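Long-range contacts in ebony (PDB 6DYR), which probably acts as a nonribosomal peptide synthetase joining beta-alanine to amines such as histamine, this C-terminal piece being an acetyltransferase-like domain that holds the beta-alanyl-histamine product: residues Q118-F123 / A157-T162; Y175-L180 / I207-E212; M125-K130 / A138-M143. All blocks are in the same frame, centred on the assembly; numbering follows the deposited sequence.

Contact 1 (Q118-F123 / A157-T162). With HJD (N-[2-(1H-imidazol-5-yl)ethyl]-beta-alaninamide), chain B.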
loop_
_atom_site.group_PDB
_atom_site.type_symbol
_atom_site.label_atom_id
_atom_site.label_comp_id
_atom_site.label_asym_id
_atom_site.label_seq_id
_atom_site.Cartn_x
_atom_site.Cartn_y
_atom_site.Cartn_z
ATOM N N GLN A 118 -11.780 -10.498 8.205
ATOM C CA GLN A 118 -10.671 -11.276 8.740
ATOM C C GLN A 118 -9.319 -10.691 8.369
ATOM O O GLN A 118 -8.445 -10.549 9.229
ATOM C CB GLN A 118 -10.754 -12.726 8.239
ATOM C CG GLN A 118 -11.974 -13.484 8.725
ATOM C CD GLN A 118 -11.893 -13.839 10.196
ATOM O OE1 GLN A 118 -10.827 -13.757 10.812
ATOM N NE2 GLN A 118 -13.021 -14.242 10.767
ATOM N N ILE A 119 -9.129 -10.341 7.104
ATOM C CA ILE A 119 -7.834 -9.935 6.579
ATOM C C ILE A 119 -7.910 -8.454 6.239
ATOM O O ILE A 119 -8.534 -8.065 5.243
ATOM C CB ILE A 119 -7.439 -10.767 5.352
ATOM C CG1 ILE A 119 -7.686 -12.250 5.612
ATOM C CG2 ILE A 119 -5.989 -10.561 5.024
ATOM C CD1 ILE A 119 -7.377 -13.114 4.423
ATOM N N LEU A 120 -7.280 -7.623 7.063
ATOM C CA LEU A 120 -7.160 -6.201 6.762
ATOM C C LEU A 120 -6.000 -6.018 5.788
ATOM O O LEU A 120 -4.835 -6.221 6.150
ATOM C CB LEU A 120 -6.945 -5.394 8.038
ATOM C CG LEU A 120 -6.904 -3.882 7.810
ATOM C CD1 LEU A 120 -8.250 -3.390 7.301
ATOM C CD2 LEU A 120 -6.495 -3.141 9.068
ATOM N N HIS A 121 -6.313 -5.656 4.549
ATOM C CA HIS A 121 -5.298 -5.483 3.513
ATOM C C HIS A 121 -4.845 -4.032 3.536
ATOM O O HIS A 121 -5.558 -3.138 3.073
ATOM C CB HIS A 121 -5.839 -5.872 2.141
ATOM C CG HIS A 121 -4.782 -5.993 1.086
ATOM N ND1 HIS A 121 -5.056 -5.874 -0.260
ATOM C CD2 HIS A 121 -3.452 -6.230 1.179
ATOM C CE1 HIS A 121 -3.939 -6.029 -0.950
ATOM N NE2 HIS A 121 -2.951 -6.246 -0.101
ATOM N N SER A 122 -3.662 -3.791 4.099
ATOM C CA SER A 122 -3.016 -2.484 3.997
ATOM C C SER A 122 -2.311 -2.441 2.647
ATOM O O SER A 122 -1.111 -2.690 2.524
ATOM C CB SER A 122 -2.052 -2.262 5.156
ATOM O OG SER A 122 -1.275 -1.097 4.958
ATOM N N PHE A 123 -3.084 -2.129 1.606
ATOM C CA PHE A 123 -2.577 -2.258 0.249
ATOM C C PHE A 123 -1.804 -1.035 -0.227
ATOM O O PHE A 123 -1.004 -1.156 -1.162
ATOM C CB PHE A 123 -3.724 -2.556 -0.728
ATOM C CG PHE A 123 -4.597 -1.372 -1.026
ATOM C CD1 PHE A 123 -5.648 -1.045 -0.189
ATOM C CD2 PHE A 123 -4.377 -0.595 -2.154
ATOM C CE1 PHE A 123 -6.456 0.045 -0.461
ATOM C CE2 PHE A 123 -5.182 0.497 -2.433
ATOM C CZ PHE A 123 -6.225 0.813 -1.588
ATOM N N ALA A 157 -8.604 -10.108 11.992
ATOM C CA ALA A 157 -7.724 -11.101 12.598
ATOM C C ALA A 157 -6.256 -10.730 12.449
ATOM O O ALA A 157 -5.432 -11.128 13.279
ATOM C CB ALA A 157 -7.975 -12.479 11.986
ATOM N N GLY A 158 -5.913 -9.979 11.410
ATOM C CA GLY A 158 -4.531 -9.591 11.203
ATOM C C GLY A 158 -4.420 -8.602 10.066
ATOM O O GLY A 158 -5.381 -8.347 9.335
ATOM N N ILE A 159 -3.219 -8.048 9.931
ATOM C CA ILE A 159 -2.898 -7.071 8.899
ATOM C C ILE A 159 -2.078 -7.771 7.827
ATOM O O ILE A 159 -1.140 -8.516 8.138
ATOM C CB ILE A 159 -2.141 -5.865 9.482
ATOM C CG1 ILE A 159 -3.020 -5.135 10.496
ATOM C CG2 ILE A 159 -1.696 -4.921 8.375
ATOM C CD1 ILE A 159 -2.331 -3.971 11.173
ATOM N N PHE A 160 -2.430 -7.525 6.567
ATOM C CA PHE A 160 -1.855 -8.209 5.417
ATOM C C PHE A 160 -1.391 -7.162 4.420
ATOM O O PHE A 160 -2.148 -6.245 4.088
ATOM C CB PHE A 160 -2.898 -9.135 4.790
ATOM C CG PHE A 160 -2.391 -9.975 3.653
ATOM C CD1 PHE A 160 -1.373 -10.892 3.846
ATOM C CD2 PHE A 160 -2.976 -9.882 2.400
ATOM C CE1 PHE A 160 -0.930 -11.684 2.801
ATOM C CE2 PHE A 160 -2.540 -10.671 1.354
ATOM C CZ PHE A 160 -1.513 -11.572 1.554
ATOM N N THR A 161 -0.153 -7.288 3.952
ATOM C CA THR A 161 0.375 -6.294 3.032
ATOM C C THR A 161 1.573 -6.866 2.292
ATOM O O THR A 161 2.253 -7.770 2.785
ATOM C CB THR A 161 0.778 -5.006 3.760
ATOM O OG1 THR A 161 1.272 -4.061 2.807
ATOM C CG2 THR A 161 1.865 -5.284 4.790
ATOM N N THR A 162 1.816 -6.325 1.103
ATOM C CA THR A 162 3.021 -6.603 0.334
ATOM C C THR A 162 3.877 -5.347 0.333
ATOM O O THR A 162 3.442 -4.296 -0.152
ATOM C CB THR A 162 2.682 -7.028 -1.093
ATOM O OG1 THR A 162 1.938 -8.247 -1.050
ATOM C CG2 THR A 162 3.947 -7.256 -1.902
HETATM N N1 HJD B . 1.310 -1.087 -4.858
HETATM C C2 HJD B . 2.545 -1.199 -4.269
HETATM N N3 HJD B . 2.440 -1.253 -0.501
HETATM C C4 HJD B . 2.734 -1.775 -2.906
HETATM N N4 HJD B . 2.423 -1.620 4.189
HETATM C C5 HJD B . 2.623 -0.708 -1.834
HETATM C C6 HJD B . 2.153 -0.484 0.552
HETATM C C1 HJD B . 3.426 -0.679 -5.164
HETATM C C3 HJD B . 1.480 -0.529 -6.060
HETATM C C7 HJD B . 1.781 -1.189 1.837
HETATM C C8 HJD B . 2.725 -0.863 2.977
HETATM N N2 HJD B . 2.746 -0.264 -6.289
HETATM O O1 HJD B . 2.158 0.744 0.481
HETATM O O HOH W 1 0.391 -4.040 -0.170
#
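Ile-119 and Phe-160 lie alongside each other on one face of two neighbouring parallel strands, and this is the closest apolar side-chain approach between the strands: Ile-119 CG2 comes to 3.4 Å from Phe-160 CB. His-121 stands further along the same face. Its CG is anti to the backbone N (chi1 -168°), which sets the ring edge toward the partner strand, with CD2 3.2 Å from Phe-160 O and that oxygen near the ring plane. The two aromatic rings meet obliquely. Glu-104 takes His-121 NE2 by a hydrogen bond and so helps fix the ring's rotation. Phe-160 O also accepts Ser-122 N at 2.9 Å, so one carbonyl serves both a backbone donor and the imidazole edge.

The Leu-120 and Ile-159 side is looser, with Leu-120 CD2 4.3 Å from Ile-159 CG1. The partly exposed start is held by backbone, Ala-157 N donating to Gln-118 O at 2.8 Å. The strands cross at 33°; past His-121 and Phe-160 the bridging stops, they part, and the ligand enters. Its amine N4 donates to Thr-161 OG1 at 3.0 Å, while Thr-161 OG1 itself donates to Ser-122 O at 2.8 Å, a relay that fixes the hydroxyl's direction. Ligand N3 reaches Thr-162 O, and a water accepts from Thr-162 N. Such a parting of the two central parallel strands is a hallmark of the GNAT fold.

The pair is central in the sheet: strand 71-80 flanks 119-127, strand 205-212 flanks 158-163, and helix 93-111 packs over the Ile-119 and Phe-160 face.

Contact 2 (Y175-L180 / I207-E212)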
loop_
_atom_site.group_PDB
_atom_site.type_symbol
_atom_site.label_atom_id
_atom_site.label_comp_id
_atom_site.label_asym_id
_atom_site.label_seq_id
_atom_site.Cartn_x
_atom_site.Cartn_y
_atom_site.Cartn_z
ATOM N N TYR A 175 8.398 -4.322 13.222
ATOM C CA TYR A 175 7.059 -4.384 13.792
ATOM C C TYR A 175 6.541 -5.810 13.905
ATOM O O TYR A 175 5.344 -6.005 14.143
ATOM C CB TYR A 175 6.085 -3.534 12.972
ATOM C CG TYR A 175 6.024 -2.099 13.439
ATOM C CD1 TYR A 175 5.252 -1.742 14.540
ATOM C CD2 TYR A 175 6.748 -1.103 12.795
ATOM C CE1 TYR A 175 5.197 -0.431 14.982
ATOM C CE2 TYR A 175 6.699 0.210 13.230
ATOM C CZ TYR A 175 5.921 0.541 14.324
ATOM O OH TYR A 175 5.871 1.846 14.763
ATOM N N HIS A 176 7.416 -6.802 13.722
ATOM C CA HIS A 176 7.104 -8.209 13.971
ATOM C C HIS A 176 6.028 -8.742 13.032
ATOM O O HIS A 176 5.219 -9.591 13.411
ATOM C CB HIS A 176 6.707 -8.428 15.431
ATOM C CG HIS A 176 7.739 -7.949 16.399
ATOM N ND1 HIS A 176 7.567 -6.825 17.177
ATOM C CD2 HIS A 176 8.972 -8.425 16.690
ATOM C CE1 HIS A 176 8.644 -6.640 17.920
ATOM N NE2 HIS A 176 9.511 -7.597 17.643
ATOM N N TYR A 177 6.011 -8.249 11.799
ATOM C CA TYR A 177 5.239 -8.910 10.762
ATOM C C TYR A 177 5.910 -10.224 10.394
ATOM O O TYR A 177 7.139 -10.313 10.310
ATOM C CB TYR A 177 5.113 -8.017 9.526
ATOM C CG TYR A 177 4.045 -6.959 9.644
ATOM C CD1 TYR A 177 4.284 -5.776 10.330
ATOM C CD2 TYR A 177 2.795 -7.144 9.071
ATOM C CE1 TYR A 177 3.305 -4.803 10.442
ATOM C CE2 TYR A 177 1.809 -6.178 9.177
ATOM C CZ TYR A 177 2.068 -5.010 9.863
ATOM O OH TYR A 177 1.085 -4.050 9.965
ATOM N N LYS A 178 5.099 -11.255 10.198
ATOM C CA LYS A 178 5.603 -12.506 9.662
ATOM C C LYS A 178 5.834 -12.342 8.167
ATOM O O LYS A 178 5.038 -11.708 7.469
ATOM C CB LYS A 178 4.611 -13.640 9.929
ATOM C CG LYS A 178 5.253 -14.965 10.303
ATOM C CD LYS A 178 4.199 -16.025 10.593
ATOM C CE LYS A 178 4.750 -17.133 11.483
ATOM N NZ LYS A 178 6.015 -17.708 10.949
ATOM N N THR A 179 6.944 -12.884 7.682
ATOM C CA THR A 179 7.208 -12.918 6.250
ATOM C C THR A 179 6.598 -14.185 5.671
ATOM O O THR A 179 6.980 -15.295 6.058
ATOM C CB THR A 179 8.705 -12.863 5.955
ATOM O OG1 THR A 179 9.211 -11.565 6.288
ATOM C CG2 THR A 179 8.959 -13.137 4.481
ATOM N N LEU A 180 5.643 -14.019 4.759
ATOM C CA LEU A 180 5.012 -15.158 4.109
ATOM C C LEU A 180 5.505 -15.381 2.688
ATOM O O LEU A 180 5.311 -16.476 2.150
ATOM C CB LEU A 180 3.487 -14.987 4.107
ATOM C CG LEU A 180 2.859 -14.977 5.505
ATOM C CD1 LEU A 180 1.341 -14.922 5.429
ATOM C CD2 LEU A 180 3.323 -16.189 6.300
ATOM N N ILE A 207 8.094 -8.372 -0.549
ATOM C CA ILE A 207 7.873 -9.197 0.630
ATOM C C ILE A 207 6.413 -9.087 1.040
ATOM O O ILE A 207 5.889 -7.983 1.237
ATOM C CB ILE A 207 8.808 -8.801 1.779
ATOM C CG1 ILE A 207 10.263 -8.795 1.293
ATOM C CG2 ILE A 207 8.633 -9.766 2.936
ATOM C CD1 ILE A 207 11.280 -8.452 2.370
ATOM N N VAL A 208 5.758 -10.237 1.157
ATOM C CA VAL A 208 4.380 -10.318 1.619
ATOM C C VAL A 208 4.408 -10.459 3.131
ATOM O O VAL A 208 4.959 -11.428 3.662
ATOM C CB VAL A 208 3.648 -11.500 0.967
ATOM C CG1 VAL A 208 2.298 -11.714 1.615
ATOM C CG2 VAL A 208 3.499 -11.268 -0.524
ATOM N N HIS A 209 3.827 -9.492 3.829
ATOM C CA HIS A 209 3.864 -9.485 5.280
ATOM C C HIS A 209 2.482 -9.747 5.857
ATOM O O HIS A 209 1.455 -9.562 5.197
ATOM C CB HIS A 209 4.422 -8.163 5.812
ATOM C CG HIS A 209 5.918 -8.104 5.824
ATOM N ND1 HIS A 209 6.639 -7.282 4.986
ATOM C CD2 HIS A 209 6.829 -8.777 6.566
ATOM C CE1 HIS A 209 7.929 -7.438 5.222
ATOM N NE2 HIS A 209 8.072 -8.344 6.173
ATOM N N TRP A 210 2.480 -10.188 7.112
ATOM C CA TRP A 210 1.261 -10.553 7.816
ATOM C C TRP A 210 1.566 -10.586 9.303
ATOM O O TRP A 210 2.509 -11.261 9.726
ATOM C CB TRP A 210 0.735 -11.911 7.330
ATOM C CG TRP A 210 -0.276 -12.570 8.235
ATOM C CD1 TRP A 210 -0.038 -13.567 9.136
ATOM C CD2 TRP A 210 -1.682 -12.291 8.309
ATOM N NE1 TRP A 210 -1.204 -13.923 9.770
ATOM C CE2 TRP A 210 -2.229 -13.154 9.281
ATOM C CE3 TRP A 210 -2.532 -11.396 7.650
ATOM C CZ2 TRP A 210 -3.584 -13.148 9.610
ATOM C CZ3 TRP A 210 -3.878 -11.392 7.978
ATOM C CH2 TRP A 210 -4.390 -12.263 8.948
ATOM N N LYS A 211 0.789 -9.840 10.084
ATOM C CA LYS A 211 0.877 -9.887 11.536
ATOM C C LYS A 211 -0.518 -10.067 12.108
ATOM O O LYS A 211 -1.427 -9.300 11.780
ATOM C CB LYS A 211 1.515 -8.619 12.113
ATOM C CG LYS A 211 1.429 -8.556 13.630
ATOM C CD LYS A 211 2.423 -7.579 14.222
ATOM C CE LYS A 211 2.082 -6.153 13.868
ATOM N NZ LYS A 211 3.078 -5.223 14.469
ATOM N N GLU A 212 -0.683 -11.077 12.955
ATOM C CA GLU A 212 -1.930 -11.232 13.688
ATOM C C GLU A 212 -2.030 -10.160 14.766
ATOM O O GLU A 212 -1.038 -9.817 15.414
ATOM C CB GLU A 212 -2.013 -12.627 14.306
ATOM C CG GLU A 212 -2.136 -13.728 13.270
ATOM C CD GLU A 212 -2.499 -15.068 13.878
ATOM O OE1 GLU A 212 -1.655 -15.645 14.595
ATOM O OE2 GLU A 212 -3.632 -15.539 13.641
#
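Lys-178 N donates to Trp-210 O at 2.6 Å, the shortest sound polar bond between these antiparallel strands, although the donor stands well above the carbonyl plane. The return bond, Trp-210 N to Lys-178 O, does lie in the carbonyl plane. Lys-178 O is also approached by the CA of His-209, at 3.3 Å, so two neighbouring residues of the partner strand converge on it. A straighter bond, Leu-180 N to Val-208 O with 167° at the hydrogen, continues the ladder.

Before the ladder, Tyr-177 and Lys-211 cross at about a right angle. Lys-211 CB sits over one face of the phenol ring, 3.9 Å from its centroid, in a CH-pi contact, and Trp-210 N lies at the ring's edge. The lysine chain runs extended and then bends at chi3 (68°), which turns its ammonium group back to Tyr-175 O; the modelled N...O separation is unusually short, so the details of this bond are doubtful. That carbonyl belongs to the first residue past helix 166-174, where His-176, with positive phi, closes a Schellman motif. Tyr-177 CB rests 3.5 Å from His-209 CD2, the imidazole turned across the tyrosine.

Apolar contacts finish the pairing on both faces of the sheet. Leu-180 CD1 reaches Trp-210 CB at 3.6 Å, and Thr-179 CG2 meets Ile-207 CG2 at 3.7 Å beside the histidine.

Strand 178-184 is one of the two edge strands of the sheet, and strand 205-212 ties it to 158-163. Helix 166-174 covers the Tyr-177 and His-209 side, where Glu-144 holds Tyr-177 OH and Asn-163 holds His-209 ND1; helix 93-111 packs beneath Val-208 and Leu-180.

Contact 3 (M125-K130 / A138-M143). With HJD (N-[2-(1H-imidazol-5-yl)ethyl]-beta-alaninamide), chain B.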
loop_
_atom_site.group_PDB
_atom_site.type_symbol
_atom_site.label_atom_id
_atom_site.label_comp_id
_atom_site.label_asym_id
_atom_site.label_seq_id
_atom_site.Cartn_x
_atom_site.Cartn_y
_atom_site.Cartn_z
ATOM N N MET A 125 0.203 2.766 1.176
ATOM C CA MET A 125 0.633 3.671 2.231
ATOM C C MET A 125 1.572 4.698 1.620
ATOM O O MET A 125 2.534 4.330 0.942
ATOM C CB MET A 125 1.324 2.903 3.365
ATOM C CG MET A 125 1.625 3.725 4.601
ATOM S SD MET A 125 2.121 2.709 6.007
ATOM C CE MET A 125 0.599 1.841 6.377
ATOM N N GLY A 126 1.283 5.978 1.840
ATOM C CA GLY A 126 2.077 7.037 1.251
ATOM C C GLY A 126 2.267 8.189 2.215
ATOM O O GLY A 126 1.504 8.372 3.169
ATOM N N THR A 127 3.316 8.965 1.950
ATOM C CA THR A 127 3.614 10.179 2.692
ATOM C C THR A 127 3.849 11.320 1.713
ATOM O O THR A 127 4.116 11.101 0.529
ATOM C CB THR A 127 4.840 10.013 3.596
ATOM O OG1 THR A 127 5.939 9.527 2.818
ATOM C CG2 THR A 127 4.550 9.042 4.722
ATOM N N ALA A 128 3.751 12.545 2.226
ATOM C CA ALA A 128 3.958 13.729 1.403
ATOM C C ALA A 128 5.432 13.893 1.043
ATOM O O ALA A 128 6.327 13.493 1.795
ATOM C CB ALA A 128 3.455 14.976 2.131
ATOM N N GLU A 129 5.679 14.501 -0.122
ATOM C CA GLU A 129 7.050 14.704 -0.586
ATOM C C GLU A 129 7.833 15.619 0.347
ATOM O O GLU A 129 9.036 15.422 0.556
ATOM C CB GLU A 129 7.051 15.284 -2.000
ATOM C CG GLU A 129 6.623 14.316 -3.070
ATOM C CD GLU A 129 7.788 13.753 -3.859
ATOM O OE1 GLU A 129 8.421 14.524 -4.612
ATOM O OE2 GLU A 129 8.070 12.542 -3.725
ATOM N N LYS A 130 7.169 16.631 0.913
ATOM C CA LYS A 130 7.875 17.652 1.680
ATOM C C LYS A 130 8.490 17.103 2.962
ATOM O O LYS A 130 9.331 17.778 3.563
ATOM C CB LYS A 130 6.927 18.812 2.008
ATOM C CG LYS A 130 6.018 18.582 3.216
ATOM C CD LYS A 130 6.509 19.357 4.439
ATOM C CE LYS A 130 5.693 19.028 5.680
ATOM N NZ LYS A 130 6.301 19.598 6.918
ATOM N N ALA A 138 8.851 9.265 11.286
ATOM C CA ALA A 138 7.841 9.419 12.330
ATOM C C ALA A 138 6.441 9.156 11.789
ATOM O O ALA A 138 5.609 8.550 12.474
ATOM C CB ALA A 138 7.923 10.818 12.942
ATOM N N CYS A 139 6.161 9.604 10.563
ATOM C CA CYS A 139 4.839 9.377 9.990
ATOM C C CYS A 139 4.621 7.909 9.654
ATOM O O CYS A 139 3.488 7.418 9.734
ATOM C CB CYS A 139 4.639 10.241 8.746
ATOM S SG CYS A 139 2.945 10.209 8.098
ATOM N N MET A 140 5.688 7.197 9.279
ATOM C CA MET A 140 5.563 5.770 9.001
ATOM C C MET A 140 5.255 4.986 10.270
ATOM O O MET A 140 4.432 4.063 10.251
ATOM C CB MET A 140 6.838 5.253 8.338
ATOM C CG MET A 140 7.055 5.767 6.921
ATOM S SD MET A 140 5.682 5.365 5.826
ATOM C CE MET A 140 5.845 3.584 5.739
ATOM N N HIS A 141 5.903 5.338 11.384
ATOM C CA HIS A 141 5.590 4.693 12.655
ATOM C C HIS A 141 4.167 5.011 13.094
ATOM O O HIS A 141 3.458 4.137 13.607
ATOM C CB HIS A 141 6.586 5.125 13.730
ATOM C CG HIS A 141 7.924 4.457 13.626
ATOM N ND1 HIS A 141 8.110 3.118 13.897
ATOM C CD2 HIS A 141 9.142 4.948 13.295
ATOM C CE1 HIS A 141 9.383 2.811 13.728
ATOM N NE2 HIS A 141 10.032 3.903 13.365
ATOM N N PHE A 142 3.732 6.254 12.891
ATOM C CA PHE A 142 2.387 6.650 13.294
ATOM C C PHE A 142 1.327 5.887 12.508
ATOM O O PHE A 142 0.318 5.454 13.077
ATOM C CB PHE A 142 2.224 8.160 13.112
ATOM C CG PHE A 142 0.970 8.718 13.715
ATOM C CD1 PHE A 142 0.943 9.122 15.041
ATOM C CD2 PHE A 142 -0.179 8.862 12.951
ATOM C CE1 PHE A 142 -0.209 9.648 15.599
ATOM C CE2 PHE A 142 -1.336 9.386 13.503
ATOM C CZ PHE A 142 -1.351 9.777 14.829
ATOM N N MET A 143 1.545 5.697 11.204
ATOM C CA MET A 143 0.570 4.981 10.387
ATOM C C MET A 143 0.563 3.491 10.700
ATOM O O MET A 143 -0.492 2.848 10.661
ATOM C CB MET A 143 0.848 5.217 8.904
ATOM C CG MET A 143 0.463 6.602 8.432
ATOM S SD MET A 143 0.588 6.803 6.647
ATOM C CE MET A 143 2.362 6.731 6.421
HETATM N N1 HJD B . 1.310 -1.087 -4.858
HETATM C C2 HJD B . 2.545 -1.199 -4.269
HETATM N N3 HJD B . 2.440 -1.253 -0.501
HETATM C C4 HJD B . 2.734 -1.775 -2.906
HETATM N N4 HJD B . 2.423 -1.620 4.189
HETATM C C5 HJD B . 2.623 -0.708 -1.834
HETATM C C6 HJD B . 2.153 -0.484 0.552
HETATM C C1 HJD B . 3.426 -0.679 -5.164
HETATM C C3 HJD B . 1.480 -0.529 -6.060
HETATM C C7 HJD B . 1.781 -1.189 1.837
HETATM C C8 HJD B . 2.725 -0.863 2.977
HETATM N N2 HJD B . 2.746 -0.264 -6.289
HETATM O O1 HJD B . 2.158 0.744 0.481
#
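Met-125 and Thr-127 meet Met-140, Met-143 and Cys-139 without any ring taking part, so the contact has neither stacked faces nor ring edges; thioethers, a thiol and the threonine methyl fill it. Met-125 and Met-143 run alongside one another, pointing opposite ways, and Met-143 CE comes to 3.6 Å from Met-125 CG. The same methyl lies 3.6 Å from Thr-127 CG2, wedged between two residues that point to one side of the strand. Met-140 is bent at both chi2 and chi3 (-58° and -68°), a curl that carries its CE back toward the strand, 3.8 Å from Met-125 SD. Thr-127 CG2 also faces Cys-139 SG, at 3.9 Å, while its OG1 bonds to Asn-136 near the start of helix 133-153.

Here the helix of a beta-alpha-beta unit runs roughly antiparallel to its first strand, the axes of the short segments 9.4 Å apart at closest approach. No hydrogen bond crosses between the segments. The interface therefore depends on how sulfur and methyl groups fit together in a buried, apolar layer, and the polar work, a weak bond to ligand O1, is left to the backbone N of Met-125.

Overall arrangement
Contacts 1 and 3 share strand 119-127 and belong to one beta-alpha-beta unit: contact 1 pairs its two strands, contact 3 lays its helix on the first. Both are buried and both touch the ligand, but contact 1 is held mainly by backbone hydrogen bonds, contact 3 by apolar packing with none. Contact 2 lies nearer the surface, at the edge of the same sheet, and mixes an antiparallel ladder with lysine and aromatic groups. It joins contact 1 where strands 158-163 and 205-212 run side by side, Thr-161 O probably accepting from His-209 N. Contacts 2 and 3, centres about 19 Å apart, still meet through a probable hydrogen bond between Tyr-175 OH and His-141 ND1.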